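Local coordinates for ribonucleoside-diphosphate reductase subunit beta (Bacillus halodurans C-125, PDB 2RCC) that probably serves as the small subunit of a class I ribonucleotide reductase, which makes deoxyribonucleotides from ribonucleotides for DNA synthesis, at the interface of chains A and B. Residues are numbered along the deposited sequence; one frame, centred on the assembly and turned at random. Chains: chain A/B, Ribonucleoside-diphosphate reductase subunit beta.

Contact 1: the interface of chains A and B. Residues chain A 56, 117, 120-121, 124; chain B 45, 49.
B:Tyr45 reaches from its short helix to helix 106-133 of chain A, where its phenol hydrogen-bonds A:Gln124. B:Tyr45 OH donates to the side-chain amide oxygen OE1 of A:Gln124 over 2.7 Å. The angle at the acceptor, C=O to donor, is 121°, and the hydroxyl is tilted out of the carbonyl plane, with OE1 at the edge of the phenol ring. Amide and ring planes are turned 73° against each other, and the amide carbon CD of A:Gln124 packs 3.6 Å from ring atom CE2 of B:Tyr45. The glutamine chain leaves with CG anti to the backbone N and then bends at chi2 (-104°), which brings the amide round beside the phenol. On the other rim of the ring, A:Val120 runs past B:Tyr45 in the opposite direction, its CG1 methyl 3.9 Å from CE1. A:Val121 adds its CG2 methyl next to the hydroxyl, so aliphatic groups flank the polar bond.

One turn further along the helix, B:Leu49 divides its two methyls between two phenylalanines of chain A. CD1 of B:Leu49 meets the edge of A:Phe56 in the ring plane, 3.8 Å from CE2, with the side chains nearly at right angles. CD2 of B:Leu49 meets the edge of A:Phe117 in its plane, 3.9 Å from both CE1 and CZ. Within chain B, CG of the leucine sits above one face of the B:Tyr45 ring, offset toward its rim, which should help hold the phenol steady.

Helix 41-50 of chain B thus lies against helix 106-133 of chain A, with the 3-10 turn 55-57 alongside. Helix 106-133 also carries the likely iron ligands A:Glu119 and A:His122 and the probable radical tyrosine, A:Tyr126, so this patch lies near the expected diiron-radical site.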
ATOM      1  N   PHE A  56     -12.702 -12.878   4.232  1.00 22.14           N
ATOM      2  CA  PHE A  56     -12.778 -14.311   4.129  1.00 22.98           C
ATOM      3  C   PHE A  56     -12.798 -15.040   5.466  1.00 22.63           C
ATOM      4  O   PHE A  56     -13.116 -16.214   5.488  1.00 24.45           O
ATOM      5  CB  PHE A  56     -11.651 -14.851   3.212  1.00 23.32           C
ATOM      6  CG  PHE A  56     -11.700 -14.271   1.824  1.00 25.91           C
ATOM      7  CD1 PHE A  56     -12.654 -14.692   0.920  1.00 27.14           C
ATOM      8  CD2 PHE A  56     -10.837 -13.247   1.445  1.00 23.72           C
ATOM      9  CE1 PHE A  56     -12.731 -14.134  -0.370  1.00 30.74           C
ATOM     10  CE2 PHE A  56     -10.907 -12.692   0.166  1.00 31.43           C
ATOM     11  CZ  PHE A  56     -11.861 -13.147  -0.745  1.00 31.61           C
ATOM     12  N   PHE A 117      -4.091  -0.113   0.189  1.00 14.88           N
ATOM     13  CA  PHE A 117      -4.354  -1.536   0.332  1.00 12.94           C
ATOM     14  C   PHE A 117      -5.614  -1.811   1.213  1.00 13.70           C
ATOM     15  O   PHE A 117      -6.506  -2.593   0.837  1.00 14.19           O
ATOM     16  CB  PHE A 117      -3.121  -2.214   0.873  1.00 11.65           C
ATOM     17  CG  PHE A 117      -3.383  -3.567   1.426  1.00  9.84           C
ATOM     18  CD1 PHE A 117      -3.707  -4.614   0.579  1.00 12.51           C
ATOM     19  CD2 PHE A 117      -3.434  -3.756   2.777  1.00 13.65           C
ATOM     20  CE1 PHE A 117      -4.045  -5.872   1.099  1.00 13.28           C
ATOM     21  CE2 PHE A 117      -3.741  -4.994   3.299  1.00  6.56           C
ATOM     22  CZ  PHE A 117      -4.046  -6.052   2.448  1.00 11.96           C
ATOM     23  N   VAL A 120      -8.655  -1.110  -0.736  1.00 20.16           N
ATOM     24  CA  VAL A 120      -8.894  -2.232  -1.638  1.00 18.01           C
ATOM     25  C   VAL A 120      -9.667  -3.327  -0.918  1.00 18.79           C
ATOM     26  O   VAL A 120     -10.679  -3.816  -1.424  1.00 14.76           O
ATOM     27  CB  VAL A 120      -7.584  -2.812  -2.258  1.00 19.34           C
ATOM     28  CG1 VAL A 120      -7.849  -4.173  -2.883  1.00 17.98           C
ATOM     29  CG2 VAL A 120      -6.981  -1.837  -3.319  1.00 16.63           C
ATOM     30  N   VAL A 121      -9.193  -3.701   0.262  1.00 17.21           N
ATOM     31  CA  VAL A 121      -9.848  -4.713   1.064  1.00 14.96           C
ATOM     32  C   VAL A 121     -11.266  -4.290   1.566  1.00 16.14           C
ATOM     33  O   VAL A 121     -12.208  -5.112   1.534  1.00 16.44           O
ATOM     34  CB  VAL A 121      -8.984  -5.194   2.236  1.00 16.46           C
ATOM     35  CG1 VAL A 121      -9.769  -6.238   3.056  1.00 12.99           C
ATOM     36  CG2 VAL A 121      -7.647  -5.814   1.715  1.00 13.98           C
ATOM     37  N   GLN A 124     -13.620  -4.635  -1.483  1.00 19.40           N
ATOM     38  CA  GLN A 124     -13.928  -6.048  -1.716  1.00 19.57           C
ATOM     39  C   GLN A 124     -14.877  -6.650  -0.637  1.00 19.22           C
ATOM     40  O   GLN A 124     -15.673  -7.556  -0.939  1.00 19.20           O
ATOM     41  CB  GLN A 124     -12.623  -6.844  -1.872  1.00 22.41           C
ATOM     42  CG  GLN A 124     -12.802  -8.341  -2.105  1.00 21.90           C
ATOM     43  CD  GLN A 124     -12.509  -9.176  -0.892  1.00 22.83           C
ATOM     44  OE1 GLN A 124     -11.582  -8.884  -0.115  1.00 25.10           O
ATOM     45  NE2 GLN A 124     -13.222 -10.288  -0.770  1.00 23.13           N
TER
ATOM     46  N   TYR B  45      -5.460 -12.377  -6.152  1.00 17.71           N
ATOM     47  CA  TYR B  45      -5.833 -11.536  -5.016  1.00 17.09           C
ATOM     48  C   TYR B  45      -6.015 -12.387  -3.739  1.00 16.17           C
ATOM     49  O   TYR B  45      -5.429 -12.091  -2.696  1.00 16.99           O
ATOM     50  CB  TYR B  45      -7.075 -10.717  -5.356  1.00 17.04           C
ATOM     51  CG  TYR B  45      -7.667  -9.952  -4.201  1.00 20.31           C
ATOM     52  CD1 TYR B  45      -7.105  -8.746  -3.779  1.00 18.02           C
ATOM     53  CD2 TYR B  45      -8.814 -10.407  -3.549  1.00 17.90           C
ATOM     54  CE1 TYR B  45      -7.642  -8.050  -2.734  1.00 18.08           C
ATOM     55  CE2 TYR B  45      -9.350  -9.717  -2.503  1.00 15.67           C
ATOM     56  CZ  TYR B  45      -8.769  -8.526  -2.091  1.00 18.99           C
ATOM     57  OH  TYR B  45      -9.314  -7.810  -1.047  1.00 19.53           O
ATOM     58  N   LEU B  49      -3.615 -12.391  -0.286  1.00 19.55           N
ATOM     59  CA  LEU B  49      -4.212 -12.188   1.028  1.00 21.56           C
ATOM     60  C   LEU B  49      -3.953 -13.367   1.938  1.00 20.48           C
ATOM     61  O   LEU B  49      -3.621 -13.172   3.108  1.00 21.57           O
ATOM     62  CB  LEU B  49      -5.714 -11.953   0.947  1.00 20.76           C
ATOM     63  CG  LEU B  49      -6.242 -10.616   0.412  1.00 24.51           C
ATOM     64  CD1 LEU B  49      -7.759 -10.534   0.620  1.00 22.16           C
ATOM     65  CD2 LEU B  49      -5.576  -9.436   1.120  1.00 25.97           C
TER

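Contact 2: the interface of chains A and B. Residues chain A 9-11; chain B 94, 98, 160, 163-164, 167.
The N-terminal loop of chain A lies against helices 72-102 and 150-168 of chain B, with A:Ile10 and A:Tyr11 making the main contacts. A:Tyr11 turns one ring face to B:Ile160: CG1 of the isoleucine stands over it, 3.9 Å from the ring centroid and offset toward the rim, a CH-pi contact between side chains crossing at about a right angle. The CG2 methyl of B:Ile160 reaches the same residue, 3.8 Å from CD2 of A:Tyr11. With CG1 anti to the carbonyl carbon (chi1 -65°) and CG2 anti to the backbone N, B:Ile160 presents both branches to A:Tyr11.

A:Ile10 enters between the two helices. The CG2 methyl of A:Ile10 packs 3.9 Å from CG of B:Glu164, the two side chains passing in opposite directions. The A:Ile10 and B:Asp94 side chains meet at a slant, CG1 of A:Ile10 lying 4.1 Å from CB of B:Asp94. CD1 points toward B:Tyr163 and B:Val167, at longer range. The carboxylate of B:Asp94 is held by B:Arg98, one turn on, which grips it side-on with two nitrogens. B:Arg98 NE donates to B:Asp94 OD1 over 2.9 Å from above the carboxylate plane. B:Arg98 NH2 meets B:Asp94 OD2 at 3.1 Å, on its syn side but about 31° out of that plane. Were B:Asp94 an alanine, CB would still touch A:Ile10, but the guanidinium of B:Arg98 would probably lose its charged mate and be able to turn, and the carboxylate's contact with CG1 would go.

The site is an outlying arm contact: an irregular segment of one subunit rests on the helical body of the other. Helix 72-102 also carries B:Asp89, a likely iron ligand.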
ATOM      1  N   LYS A   9      11.056  12.519  -4.793  1.00 14.14           N
ATOM      2  CA  LYS A   9      12.071  11.856  -5.599  1.00 18.70           C
ATOM      3  C   LYS A   9      12.134  10.401  -5.163  1.00 18.37           C
ATOM      4  O   LYS A   9      12.243  10.112  -3.967  1.00 15.53           O
ATOM      5  CB  LYS A   9      13.459  12.493  -5.433  1.00 18.20           C
ATOM      6  CG  LYS A   9      13.553  13.871  -6.056  1.00 20.32           C
ATOM      7  CD  LYS A   9      15.020  14.373  -6.028  1.00 25.20           C
ATOM      8  N   ILE A  10      12.174   9.492  -6.132  1.00 18.64           N
ATOM      9  CA  ILE A  10      12.234   8.068  -5.830  1.00 19.26           C
ATOM     10  C   ILE A  10      13.607   7.659  -5.236  1.00 18.31           C
ATOM     11  O   ILE A  10      13.723   6.595  -4.618  1.00 17.41           O
ATOM     12  CB  ILE A  10      11.838   7.232  -7.093  1.00 21.77           C
ATOM     13  CG1 ILE A  10      11.291   5.847  -6.715  1.00 25.34           C
ATOM     14  CG2 ILE A  10      12.999   7.155  -8.067  1.00 15.03           C
ATOM     15  CD1 ILE A  10      10.605   5.132  -7.874  1.00 21.81           C
ATOM     16  N   TYR A  11      14.615   8.521  -5.391  1.00 19.23           N
ATOM     17  CA  TYR A  11      16.003   8.301  -4.986  1.00 19.78           C
ATOM     18  C   TYR A  11      16.740   9.650  -4.900  1.00 17.88           C
ATOM     19  O   TYR A  11      16.722  10.429  -5.856  1.00 23.97           O
ATOM     20  CB  TYR A  11      16.664   7.476  -6.078  1.00 19.52           C
ATOM     21  CG  TYR A  11      18.149   7.194  -5.983  1.00 18.84           C
ATOM     22  CD1 TYR A  11      18.634   6.272  -5.083  1.00 26.21           C
ATOM     23  CD2 TYR A  11      19.055   7.764  -6.872  1.00 30.28           C
ATOM     24  CE1 TYR A  11      19.977   5.955  -5.028  1.00 27.70           C
ATOM     25  CE2 TYR A  11      20.400   7.440  -6.828  1.00 29.34           C
ATOM     26  CZ  TYR A  11      20.858   6.530  -5.895  1.00 26.89           C
ATOM     27  OH  TYR A  11      22.200   6.171  -5.826  1.00 24.41           O
TER
ATOM     28  N   ASP B  94       7.609   2.416  -3.538  1.00 13.68           N
ATOM     29  CA  ASP B  94       7.242   3.665  -4.195  1.00 14.40           C
ATOM     30  C   ASP B  94       6.883   3.433  -5.675  1.00 12.81           C
ATOM     31  O   ASP B  94       5.859   3.906  -6.141  1.00 13.45           O
ATOM     32  CB  ASP B  94       8.411   4.657  -4.055  1.00 14.88           C
ATOM     33  CG  ASP B  94       7.994   6.083  -4.198  1.00 18.09           C
ATOM     34  OD1 ASP B  94       6.831   6.315  -4.591  1.00 16.16           O
ATOM     35  OD2 ASP B  94       8.846   6.976  -3.952  1.00 18.97           O
ATOM     36  N   ARG B  98       3.122   4.066  -7.463  1.00 14.69           N
ATOM     37  CA  ARG B  98       2.943   4.895  -8.641  1.00 17.63           C
ATOM     38  C   ARG B  98       2.355   4.112  -9.846  1.00 17.55           C
ATOM     39  O   ARG B  98       1.514   4.636 -10.601  1.00 15.32           O
ATOM     40  CB  ARG B  98       4.264   5.558  -8.985  1.00 19.59           C
ATOM     41  CG  ARG B  98       4.757   6.490  -7.821  1.00 22.16           C
ATOM     42  CD  ARG B  98       5.863   7.303  -8.227  1.00 22.99           C
ATOM     43  NE  ARG B  98       6.679   7.777  -7.105  1.00 22.73           N
ATOM     44  CZ  ARG B  98       7.298   8.961  -7.038  1.00 10.67           C
ATOM     45  NH1 ARG B  98       7.189   9.898  -7.958  1.00 19.53           N
ATOM     46  NH2 ARG B  98       8.091   9.214  -6.007  1.00 15.83           N
ATOM     47  N   ILE B 160      17.388   2.596 -10.730  1.00 17.09           N
ATOM     48  CA  ILE B 160      16.750   3.925 -10.630  1.00 16.38           C
ATOM     49  C   ILE B 160      16.519   4.584 -11.995  1.00 17.89           C
ATOM     50  O   ILE B 160      15.440   5.122 -12.244  1.00 16.43           O
ATOM     51  CB  ILE B 160      17.546   4.884  -9.685  1.00 18.17           C
ATOM     52  CG1 ILE B 160      17.524   4.349  -8.239  1.00 20.52           C
ATOM     53  CG2 ILE B 160      16.999   6.318  -9.742  1.00 16.84           C
ATOM     54  CD1 ILE B 160      16.097   3.923  -7.672  1.00 17.60           C
ATOM     55  N   TYR B 163      13.395   3.050 -13.537  1.00 16.51           N
ATOM     56  CA  TYR B 163      12.172   3.534 -12.906  1.00 16.48           C
ATOM     57  C   TYR B 163      11.919   4.997 -13.163  1.00 18.68           C
ATOM     58  O   TYR B 163      10.784   5.382 -13.392  1.00 18.45           O
ATOM     59  CB  TYR B 163      12.270   3.214 -11.397  1.00 17.78           C
ATOM     60  CG  TYR B 163      11.980   1.761 -11.021  1.00 19.05           C
ATOM     61  CD1 TYR B 163      11.695   0.775 -11.989  1.00 22.24           C
ATOM     62  CD2 TYR B 163      12.024   1.352  -9.667  1.00 13.78           C
ATOM     63  CE1 TYR B 163      11.423  -0.537 -11.622  1.00 19.56           C
ATOM     64  CE2 TYR B 163      11.741   0.028  -9.298  1.00 16.60           C
ATOM     65  CZ  TYR B 163      11.429  -0.896 -10.295  1.00 18.49           C
ATOM     66  OH  TYR B 163      11.163  -2.170  -9.967  1.00 19.34           O
ATOM     67  N   GLU B 164      12.958   5.814 -13.110  1.00 14.65           N
ATOM     68  CA  GLU B 164      12.809   7.262 -13.342  1.00 21.85           C
ATOM     69  C   GLU B 164      12.296   7.618 -14.727  1.00 18.32           C
ATOM     70  O   GLU B 164      11.526   8.569 -14.872  1.00 21.39           O
ATOM     71  CB  GLU B 164      14.119   8.009 -13.050  1.00 20.77           C
ATOM     72  CG  GLU B 164      14.383   8.171 -11.577  1.00 30.52           C
ATOM     73  CD  GLU B 164      15.613   9.053 -11.263  1.00 31.01           C
ATOM     74  OE1 GLU B 164      16.594   9.032 -12.046  1.00 39.07           O
ATOM     75  OE2 GLU B 164      15.577   9.743 -10.220  1.00 48.97           O
ATOM     76  N   VAL B 167       8.627   7.114 -14.250  1.00 16.78           N
ATOM     77  CA  VAL B 167       8.037   8.077 -13.303  1.00 16.71           C
ATOM     78  C   VAL B 167       8.036   9.509 -13.872  1.00 18.63           C
ATOM     79  O   VAL B 167       7.020  10.211 -13.766  1.00 16.11           O
ATOM     80  CB  VAL B 167       8.738   8.000 -11.926  1.00 17.98           C
ATOM     81  CG1 VAL B 167       8.304   9.149 -11.021  1.00 26.38           C
ATOM     82  CG2 VAL B 167       8.477   6.625 -11.303  1.00 14.81           C
TER

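The centres of contact 1 and contact 2 are about 26 Å apart, and the two share neither residues nor secondary-structure elements. Contact 1 joins helix to helix, its centre about 9 Å from A:Tyr126; contact 2 lays a loop on helices, its centre about 17 Å from B:Tyr126. Chain A therefore meets chain B through its helical core and, separately, through an extended N-terminal arm. Such widely spaced footholds fit the pair of beta subunits in the tetramer of two alpha and two beta chains and may limit rocking between them, although the structure alone does not show it.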